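Local coordinates for protein transcription factor tau 138 kDa subunit (Saccharomyces cerevisiae, PDB 5AIM) that helps TFIIIC bind boxB promoter DNA of tRNA genes and recruit RNA polymerase III, here represented by its central extended winged-helix domain, at residues Q34-V39 / K52-D57. Numbering follows the deposited sequence.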
loop_
_atom_site.group_PDB
_atom_site.type_symbol
_atom_site.label_atom_id
_atom_site.label_comp_id
_atom_site.label_asym_id
_atom_site.label_seq_id
_atom_site.Cartn_x
_atom_site.Cartn_y
_atom_site.Cartn_z
ATOM N N GLN A 34 1.941 -4.201 -9.512
ATOM C CA GLN A 34 3.299 -3.697 -9.298
ATOM C C GLN A 34 3.574 -3.452 -7.807
ATOM O O GLN A 34 4.652 -3.820 -7.265
ATOM C CB GLN A 34 3.503 -2.403 -10.098
ATOM C CG GLN A 34 4.881 -1.780 -9.952
ATOM C CD GLN A 34 5.045 -0.532 -10.796
ATOM O OE1 GLN A 34 4.250 -0.270 -11.699
ATOM N NE2 GLN A 34 6.078 0.249 -10.503
ATOM N N PHE A 35 2.606 -2.846 -7.126
ATOM C CA PHE A 35 2.770 -2.560 -5.707
ATOM C C PHE A 35 2.847 -3.845 -4.886
ATOM O O PHE A 35 3.754 -4.023 -4.039
ATOM C CB PHE A 35 1.653 -1.665 -5.167
ATOM C CG PHE A 35 1.783 -1.404 -3.696
ATOM C CD1 PHE A 35 2.776 -0.560 -3.233
ATOM C CD2 PHE A 35 0.952 -2.024 -2.781
ATOM C CE1 PHE A 35 2.935 -0.327 -1.888
ATOM C CE2 PHE A 35 1.116 -1.792 -1.423
ATOM C CZ PHE A 35 2.101 -0.934 -0.990
ATOM N N TYR A 36 1.898 -4.748 -5.106
ATOM C CA TYR A 36 1.896 -6.003 -4.368
ATOM C C TYR A 36 3.169 -6.804 -4.616
ATOM O O TYR A 36 3.715 -7.432 -3.698
ATOM C CB TYR A 36 0.651 -6.823 -4.705
ATOM C CG TYR A 36 -0.621 -6.222 -4.161
ATOM C CD1 TYR A 36 -0.903 -6.282 -2.803
ATOM C CD2 TYR A 36 -1.549 -5.610 -4.995
ATOM C CE1 TYR A 36 -2.065 -5.742 -2.291
ATOM C CE2 TYR A 36 -2.716 -5.068 -4.491
ATOM C CZ TYR A 36 -2.964 -5.136 -3.138
ATOM O OH TYR A 36 -4.121 -4.604 -2.625
ATOM N N GLU A 37 3.658 -6.766 -5.850
ATOM C CA GLU A 37 4.893 -7.456 -6.187
ATOM C C GLU A 37 6.055 -6.846 -5.408
ATOM O O GLU A 37 6.915 -7.572 -4.893
ATOM C CB GLU A 37 5.165 -7.387 -7.693
ATOM C CG GLU A 37 6.321 -8.266 -8.149
ATOM C CD GLU A 37 6.067 -9.742 -7.900
ATOM O OE1 GLU A 37 4.912 -10.187 -8.074
ATOM O OE2 GLU A 37 7.020 -10.455 -7.521
ATOM N N SER A 38 6.097 -5.519 -5.327
ATOM C CA SER A 38 7.120 -4.861 -4.505
ATOM C C SER A 38 7.054 -5.303 -3.036
ATOM O O SER A 38 8.101 -5.602 -2.426
ATOM C CB SER A 38 7.042 -3.337 -4.580
ATOM O OG SER A 38 7.413 -2.862 -5.863
ATOM N N VAL A 39 5.857 -5.341 -2.455
ATOM C CA VAL A 39 5.739 -5.827 -1.074
ATOM C C VAL A 39 6.228 -7.273 -0.952
ATOM O O VAL A 39 6.967 -7.616 -0.016
ATOM C CB VAL A 39 4.303 -5.696 -0.526
ATOM C CG1 VAL A 39 4.185 -6.319 0.873
ATOM C CG2 VAL A 39 3.896 -4.235 -0.482
ATOM N N LYS A 52 -4.949 -11.218 -1.536
ATOM C CA LYS A 52 -6.053 -10.952 -0.611
ATOM C C LYS A 52 -5.497 -10.618 0.768
ATOM O O LYS A 52 -5.931 -9.660 1.434
ATOM C CB LYS A 52 -6.958 -12.181 -0.497
ATOM C CG LYS A 52 -8.178 -12.165 -1.405
ATOM C CD LYS A 52 -8.551 -13.576 -1.830
ATOM C CE LYS A 52 -9.741 -13.601 -2.778
ATOM N NZ LYS A 52 -11.036 -13.388 -2.077
ATOM N N THR A 53 -4.519 -11.418 1.178
ATOM C CA THR A 53 -3.916 -11.286 2.497
ATOM C C THR A 53 -3.245 -9.917 2.667
ATOM O O THR A 53 -3.487 -9.228 3.652
ATOM C CB THR A 53 -2.909 -12.430 2.761
ATOM O OG1 THR A 53 -3.588 -13.693 2.694
ATOM C CG2 THR A 53 -2.271 -12.290 4.134
ATOM N N VAL A 54 -2.420 -9.510 1.707
ATOM C CA VAL A 54 -1.773 -8.201 1.791
ATOM C C VAL A 54 -2.790 -7.055 1.662
ATOM O O VAL A 54 -2.699 -6.038 2.372
ATOM C CB VAL A 54 -0.654 -8.062 0.742
ATOM C CG1 VAL A 54 -0.071 -6.648 0.734
ATOM C CG2 VAL A 54 0.443 -9.076 1.025
ATOM N N ARG A 55 -3.766 -7.220 0.771
ATOM C CA ARG A 55 -4.811 -6.217 0.614
ATOM C C ARG A 55 -5.533 -5.973 1.941
ATOM O O ARG A 55 -5.816 -4.825 2.299
ATOM C CB ARG A 55 -5.814 -6.623 -0.473
ATOM C CG ARG A 55 -7.030 -5.697 -0.578
ATOM C CD ARG A 55 -6.640 -4.236 -0.817
ATOM N NE ARG A 55 -7.747 -3.312 -0.567
ATOM C CZ ARG A 55 -8.506 -2.750 -1.505
ATOM N NH1 ARG A 55 -8.301 -2.997 -2.793
ATOM N NH2 ARG A 55 -9.481 -1.925 -1.148
ATOM N N GLY A 56 -5.834 -7.048 2.666
ATOM C CA GLY A 56 -6.425 -6.896 3.992
ATOM C C GLY A 56 -5.667 -5.931 4.902
ATOM O O GLY A 56 -6.256 -5.076 5.599
ATOM N N ASP A 57 -4.347 -6.058 4.895
ATOM C CA ASP A 57 -3.513 -5.221 5.745
ATOM C C ASP A 57 -3.376 -3.799 5.204
ATOM O O ASP A 57 -3.342 -2.827 5.986
ATOM C CB ASP A 57 -2.168 -5.897 5.979
ATOM C CG ASP A 57 -2.286 -7.055 6.951
ATOM O OD1 ASP A 57 -2.957 -6.872 7.993
ATOM O OD2 ASP A 57 -1.762 -8.154 6.673
HETATM O O HOH W 1 -6.266 -4.150 -4.679
#
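The ring of Tyr36 meets Val54 at its edge, with CG1 of Val54 lying in the ring plane 3.7 Å from Tyr36 CD1 and just as near to CE1. The guanidinium of Arg55 takes a water at its own edge, in plane. Within helix 33-43, a face of the Phe35 ring takes Val39 CG2, offset toward the rim. Tyr36 ring and guanidinium planes are only 15° apart, yet they do not stack: the phenol meets the aliphatic stem of the arginine, its OH standing 3.1 Å from Arg55 CD and 3.4 Å from Arg55 CB. A bend in the stem carries its charged end away from segment 34-39. The water spans the polar ends, 3.0 Å from Tyr36 OH and 3.0 Å from Arg55 NH1, which donates to it. Arg55 NE also forms a salt bridge with Asp59, one turn further along. One turn along the helix from Tyr36, Val39 CG1 comes to 4.3 Å from Val54 CG1; Val54 holds this methyl anti to its backbone N (chi1 174°), where it serves both residues. The segments run nearly at right angles (94°), their axes 10.9 Å apart, a distance the Tyr36 side chain reaches across. Their helices, 33-43 and 52-63, are the second and third of the winged-helix domain, the pair that corresponds to the helix-turn-helix of this fold, and Phe35 and Asp57 turn to helix 5-24. With no direct hydrogen bond between the segments, cohesion rests on apolar contact around Tyr36 and Val54, while the water joins phenol and guanidinium at the polar margin.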